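Local coordinates for protein FAD synthetase (Saccharomyces cerevisiae, PDB 2WSI) that transfers the adenylyl group of ATP to flavin mononucleotide, making the coenzyme FAD and releasing diphosphate, at residues A[56-61]-A[71-76]. Sequence-based numbering, arbitrary orientation.
Sequences ISFSYN and LLYLSC. With FAD (flavin-adenine dinucleotide), chain C.
F58 turns one ring edge onto a face of Y73 in a T-shaped (edge-to-face) stack, the centroids 5.2 Å apart and the planes at 69°. CD1 of F58 stands over the centre of the tyrosine ring, while CE1 reaches back to the root of that ring, 3.9 Å from CG of Y73, and also touches its CB. Y73 has CG anti to its backbone nitrogen (chi1 -169°), which swings the ring toward the start of the strand and brings the phenol oxygen to I56. There OH of Y73 rests against two methyls of I56, CG2 at 3.4 Å and CD1. I56 and F58, two residues apart on strand 56-59, thus share one tyrosine of helix 64-87. Strand 56-59, the first of the sheet in chain order, and helix 64-87 are joined through the sequence SYNGGKD, consistent with the PP-loop of this family, in a Rossmann-like alpha/beta fold of the HUP clan; the strand is an inner one, flanked by 102-106 and 160-162, to which it runs parallel. At the end of the strand, from S59 into the following loop, the chain meets the adenosine half of FAD. The ribose hydroxyl O2B donates a hydrogen bond of 2.9 Å to the backbone O of S59, CB of S59 lies 3.5 Å from N3A of the adenine, and N61 places CB against C6A at 3.6 Å. OG of S59 is hydrogen-bonded to the backbone O of V162, and OD1 of N61 to the backbone N of G63, which steadies both side chains beside the nucleotide. Outside the two segments, F46 makes a further edge-to-face contact with Y73, L41 of helix 25-45 packs on the tyrosine, and L69 and L70 touch F58.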
ATOM      1  N   ILE A  56      -6.677 -15.041   7.075  1.00  6.99           N
ATOM      2  CA  ILE A  56      -6.620 -13.686   6.539  1.00  8.11           C
ATOM      3  C   ILE A  56      -5.901 -13.694   5.212  1.00 10.96           C
ATOM      4  O   ILE A  56      -4.784 -14.179   5.143  1.00  8.54           O
ATOM      5  CB  ILE A  56      -5.816 -12.742   7.446  1.00 11.39           C
ATOM      6  CG1 ILE A  56      -6.426 -12.649   8.852  1.00 10.43           C
ATOM      7  CG2 ILE A  56      -5.812 -11.328   6.862  1.00  9.22           C
ATOM      8  CD1 ILE A  56      -5.582 -11.816   9.788  1.00 11.97           C
ATOM      9  N   SER A  57      -6.502 -13.089   4.187  1.00  7.15           N
ATOM     10  CA  SER A  57      -5.774 -12.795   2.970  1.00  9.71           C
ATOM     11  C   SER A  57      -5.571 -11.286   2.840  1.00 13.01           C
ATOM     12  O   SER A  57      -6.434 -10.503   3.209  1.00  7.09           O
ATOM     13  CB  SER A  57      -6.545 -13.264   1.757  1.00 15.25           C
ATOM     14  OG  SER A  57      -5.737 -13.094   0.621  1.00 22.27           O
ATOM     15  N   PHE A  58      -4.420 -10.895   2.329  1.00 11.86           N
ATOM     16  CA  PHE A  58      -4.088  -9.481   2.143  1.00  7.53           C
ATOM     17  C   PHE A  58      -4.446  -9.089   0.702  1.00 12.39           C
ATOM     18  O   PHE A  58      -3.921  -9.688  -0.260  1.00  8.13           O
ATOM     19  CB  PHE A  58      -2.580  -9.291   2.395  1.00  8.99           C
ATOM     20  CG  PHE A  58      -2.174  -7.857   2.527  1.00  8.90           C
ATOM     21  CD1 PHE A  58      -1.958  -7.310   3.772  1.00 11.20           C
ATOM     22  CD2 PHE A  58      -2.032  -7.058   1.402  1.00  8.63           C
ATOM     23  CE1 PHE A  58      -1.617  -5.958   3.914  1.00 11.06           C
ATOM     24  CE2 PHE A  58      -1.702  -5.703   1.522  1.00 11.92           C
ATOM     25  CZ  PHE A  58      -1.496  -5.153   2.771  1.00 13.96           C
ATOM     26  N   SER A  59      -5.358  -8.123   0.520  1.00 12.52           N
ATOM     27  CA  SER A  59      -5.644  -7.662  -0.849  1.00  8.87           C
ATOM     28  C   SER A  59      -4.610  -6.629  -1.276  1.00 15.08           C
ATOM     29  O   SER A  59      -4.485  -5.548  -0.699  1.00 10.71           O
ATOM     30  CB  SER A  59      -7.081  -7.136  -1.042  1.00 14.44           C
ATOM     31  OG  SER A  59      -7.368  -6.042  -0.184  1.00 19.78           O
ATOM     32  N   TYR A  60      -3.865  -6.978  -2.307  1.00  9.18           N
ATOM     33  CA  TYR A  60      -2.727  -6.178  -2.723  1.00  9.29           C
ATOM     34  C   TYR A  60      -2.833  -5.882  -4.222  1.00 14.17           C
ATOM     35  O   TYR A  60      -3.023  -6.799  -5.025  1.00  8.06           O
ATOM     36  CB  TYR A  60      -1.459  -6.972  -2.453  1.00  7.75           C
ATOM     37  CG  TYR A  60      -0.177  -6.257  -2.817  1.00 10.76           C
ATOM     38  CD1 TYR A  60       0.183  -5.072  -2.173  1.00  9.56           C
ATOM     39  CD2 TYR A  60       0.694  -6.778  -3.781  1.00 12.65           C
ATOM     40  CE1 TYR A  60       1.358  -4.414  -2.485  1.00  9.98           C
ATOM     41  CE2 TYR A  60       1.867  -6.132  -4.098  1.00  9.21           C
ATOM     42  CZ  TYR A  60       2.199  -4.938  -3.443  1.00 12.43           C
ATOM     43  OH  TYR A  60       3.360  -4.252  -3.700  1.00  8.53           O
ATOM     44  N   ASN A  61      -2.665  -4.619  -4.602  1.00 12.57           N
ATOM     45  CA  ASN A  61      -2.724  -4.232  -6.021  1.00 12.41           C
ATOM     46  C   ASN A  61      -1.510  -3.379  -6.412  1.00 13.17           C
ATOM     47  O   ASN A  61      -1.484  -2.788  -7.492  1.00 12.44           O
ATOM     48  CB  ASN A  61      -4.016  -3.471  -6.345  1.00 13.06           C
ATOM     49  CG  ASN A  61      -4.119  -2.144  -5.583  1.00 19.04           C
ATOM     50  OD1 ASN A  61      -3.221  -1.766  -4.828  1.00 13.63           O
ATOM     51  ND2 ASN A  61      -5.227  -1.437  -5.779  1.00 21.55           N
ATOM     52  N   LEU A  71       3.817  -3.016   4.178  1.00  5.96           N
ATOM     53  CA  LEU A  71       5.018  -2.814   4.989  1.00  8.34           C
ATOM     54  C   LEU A  71       4.667  -2.793   6.480  1.00  6.56           C
ATOM     55  O   LEU A  71       5.336  -3.434   7.268  1.00  6.72           O
ATOM     56  CB  LEU A  71       5.762  -1.526   4.616  1.00  7.30           C
ATOM     57  CG  LEU A  71       6.258  -1.369   3.184  1.00 10.29           C
ATOM     58  CD1 LEU A  71       6.908   0.010   3.011  1.00 15.80           C
ATOM     59  CD2 LEU A  71       7.230  -2.488   2.806  1.00 11.18           C
ATOM     60  N   LEU A  72       3.615  -2.069   6.866  1.00  7.67           N
ATOM     61  CA  LEU A  72       3.183  -2.038   8.281  1.00  9.19           C
ATOM     62  C   LEU A  72       2.735  -3.419   8.782  1.00  8.41           C
ATOM     63  O   LEU A  72       3.015  -3.819   9.912  1.00  7.01           O
ATOM     64  CB  LEU A  72       2.053  -1.012   8.485  1.00  3.79           C
ATOM     65  CG  LEU A  72       2.503   0.406   8.138  1.00  7.86           C
ATOM     66  CD1 LEU A  72       1.270   1.308   8.122  1.00  9.69           C
ATOM     67  CD2 LEU A  72       3.561   0.887   9.137  1.00 11.07           C
ATOM     68  N   TYR A  73       2.055  -4.152   7.913  1.00  6.47           N
ATOM     69  CA  TYR A  73       1.517  -5.459   8.237  1.00  5.92           C
ATOM     70  C   TYR A  73       2.676  -6.424   8.504  1.00  7.44           C
ATOM     71  O   TYR A  73       2.660  -7.178   9.485  1.00  7.01           O
ATOM     72  CB  TYR A  73       0.709  -5.955   7.039  1.00  6.89           C
ATOM     73  CG  TYR A  73      -0.148  -7.177   7.290  1.00  9.86           C
ATOM     74  CD1 TYR A  73      -1.420  -7.036   7.848  1.00 14.15           C
ATOM     75  CD2 TYR A  73       0.275  -8.443   6.939  1.00  8.84           C
ATOM     76  CE1 TYR A  73      -2.240  -8.114   8.050  1.00 10.42           C
ATOM     77  CE2 TYR A  73      -0.539  -9.568   7.145  1.00 12.76           C
ATOM     78  CZ  TYR A  73      -1.813  -9.381   7.698  1.00 13.86           C
ATOM     79  OH  TYR A  73      -2.680 -10.433   7.907  1.00 14.68           O
ATOM     80  N   LEU A  74       3.694  -6.370   7.649  1.00  8.13           N
ATOM     81  CA  LEU A  74       4.875  -7.225   7.814  1.00  7.33           C
ATOM     82  C   LEU A  74       5.621  -6.857   9.077  1.00  8.56           C
ATOM     83  O   LEU A  74       6.095  -7.726   9.797  1.00  8.57           O
ATOM     84  CB  LEU A  74       5.814  -7.106   6.592  1.00  6.63           C
ATOM     85  CG  LEU A  74       5.231  -7.821   5.354  1.00  9.05           C
ATOM     86  CD1 LEU A  74       5.944  -7.405   4.091  1.00 11.85           C
ATOM     87  CD2 LEU A  74       5.265  -9.339   5.565  1.00 15.75           C
ATOM     88  N   SER A  75       5.724  -5.565   9.351  1.00  8.28           N
ATOM     89  CA  SER A  75       6.302  -5.144  10.619  1.00  8.19           C
ATOM     90  C   SER A  75       5.566  -5.750  11.815  1.00  9.74           C
ATOM     91  O   SER A  75       6.192  -6.261  12.761  1.00 13.26           O
ATOM     92  CB  SER A  75       6.297  -3.618  10.718  1.00 15.60           C
ATOM     93  OG  SER A  75       6.821  -3.227  11.970  1.00 20.23           O
ATOM     94  N   CYS A  76       4.242  -5.713  11.780  1.00  8.44           N
ATOM     95  CA  CYS A  76       3.436  -6.316  12.855  1.00 10.45           C
ATOM     96  C   CYS A  76       3.518  -7.834  12.871  1.00 14.70           C
ATOM     97  O   CYS A  76       3.388  -8.480  13.934  1.00 11.05           O
ATOM     98  CB  CYS A  76       1.981  -5.884  12.721  1.00 10.16           C
ATOM     99  SG  CYS A  76       1.782  -4.125  13.090  1.00 11.49           S
TER
HETATM  100  PA  FAD C2762      -9.416   1.191  -4.358  1.00 25.11           P
HETATM  101  O1A FAD C2762      -8.741   1.770  -5.571  1.00 25.55           O
HETATM  102  O2A FAD C2762     -10.552   0.285  -4.750  1.00 38.25           O
HETATM  103  O5B FAD C2762      -8.389   0.465  -3.334  1.00 20.66           O
HETATM  104  C5B FAD C2762      -8.821   0.218  -2.009  1.00 16.98           C
HETATM  105  C4B FAD C2762      -8.152  -1.068  -1.511  1.00 15.06           C
HETATM  106  O4B FAD C2762      -8.803  -2.181  -2.067  1.00 19.87           O
HETATM  107  C3B FAD C2762      -6.707  -1.163  -1.958  1.00 16.45           C
HETATM  108  O3B FAD C2762      -5.837  -0.558  -1.036  1.00 14.93           O
HETATM  109  C2B FAD C2762      -6.500  -2.665  -2.026  1.00 12.69           C
HETATM  110  O2B FAD C2762      -6.192  -3.181  -0.748  1.00 16.97           O
HETATM  111  C1B FAD C2762      -7.857  -3.162  -2.449  1.00 16.42           C
HETATM  112  N9A FAD C2762      -7.869  -3.289  -3.915  1.00 18.03           N
HETATM  113  C8A FAD C2762      -8.303  -2.379  -4.846  1.00 23.63           C
HETATM  114  N7A FAD C2762      -8.148  -2.916  -6.087  1.00 14.64           N
HETATM  115  C5A FAD C2762      -7.597  -4.149  -5.937  1.00 19.71           C
HETATM  116  C6A FAD C2762      -7.216  -5.122  -6.838  1.00 15.26           C
HETATM  117  N6A FAD C2762      -7.363  -4.972  -8.168  1.00 15.88           N
HETATM  118  N1A FAD C2762      -6.709  -6.291  -6.350  1.00 13.01           N
HETATM  119  C2A FAD C2762      -6.556  -6.518  -4.998  1.00 15.73           C
HETATM  120  N3A FAD C2762      -6.901  -5.530  -4.105  1.00 15.74           N
HETATM  121  C4A FAD C2762      -7.440  -4.386  -4.583  1.00 16.27           C
HETATM  122  N1  FAD C2762     -17.723  -1.704  -0.908  1.00 23.68           N
HETATM  123  C2  FAD C2762     -18.952  -1.735  -0.303  1.00 23.88           C
HETATM  124  O2  FAD C2762     -19.771  -0.841  -0.517  1.00 30.53           O
HETATM  125  N3  FAD C2762     -19.277  -2.766   0.543  1.00 26.86           N
HETATM  126  C4  FAD C2762     -18.380  -3.783   0.789  1.00 28.00           C
HETATM  127  O4  FAD C2762     -18.735  -4.673   1.569  1.00 24.47           O
HETATM  128  C4X FAD C2762     -17.125  -3.758   0.174  1.00 18.42           C
HETATM  129  N5  FAD C2762     -16.184  -4.760   0.394  1.00 21.16           N
HETATM  130  C5X FAD C2762     -14.946  -4.713  -0.216  1.00 18.24           C
HETATM  131  C6  FAD C2762     -13.995  -5.712  -0.002  1.00 16.27           C
HETATM  132  C7  FAD C2762     -12.762  -5.654  -0.658  1.00 14.18           C
HETATM  133  C7M FAD C2762     -11.723  -6.720  -0.458  1.00 16.31           C
HETATM  134  C8  FAD C2762     -12.484  -4.590  -1.505  1.00 21.91           C
HETATM  135  C8M FAD C2762     -11.155  -4.499  -2.196  1.00 21.95           C
HETATM  136  C9  FAD C2762     -13.425  -3.596  -1.705  1.00 21.88           C
HETATM  137  C9A FAD C2762     -14.654  -3.656  -1.079  1.00 23.12           C
HETATM  138  N10 FAD C2762     -15.580  -2.659  -1.312  1.00 24.68           N
HETATM  139  C10 FAD C2762     -16.801  -2.699  -0.669  1.00 24.87           C
HETATM  140  C1' FAD C2762     -15.229  -1.511  -2.219  1.00 26.69           C
HETATM  141  C2' FAD C2762     -14.548  -0.380  -1.417  1.00 21.38           C
HETATM  142  O2' FAD C2762     -15.268   0.009  -0.272  1.00 25.97           O
HETATM  143  C3' FAD C2762     -14.269   0.861  -2.260  1.00 28.60           C
HETATM  144  O3' FAD C2762     -15.483   1.515  -2.538  1.00 25.46           O
HETATM  145  C4' FAD C2762     -13.572   0.490  -3.556  1.00 29.94           C
HETATM  146  O4' FAD C2762     -12.492  -0.381  -3.294  1.00 26.79           O
HETATM  147  C5' FAD C2762     -13.023   1.740  -4.245  1.00 27.30           C
HETATM  148  O5' FAD C2762     -12.421   2.577  -3.275  1.00 38.05           O
HETATM  149  P   FAD C2762     -11.040   3.346  -3.590  1.00 34.15           P
HETATM  150  O1P FAD C2762     -11.030   3.788  -5.035  1.00 31.74           O
HETATM  151  O2P FAD C2762     -10.816   4.449  -2.580  1.00 31.53           O
HETATM  152  O3P FAD C2762      -9.832   2.335  -3.338  1.00 31.54           O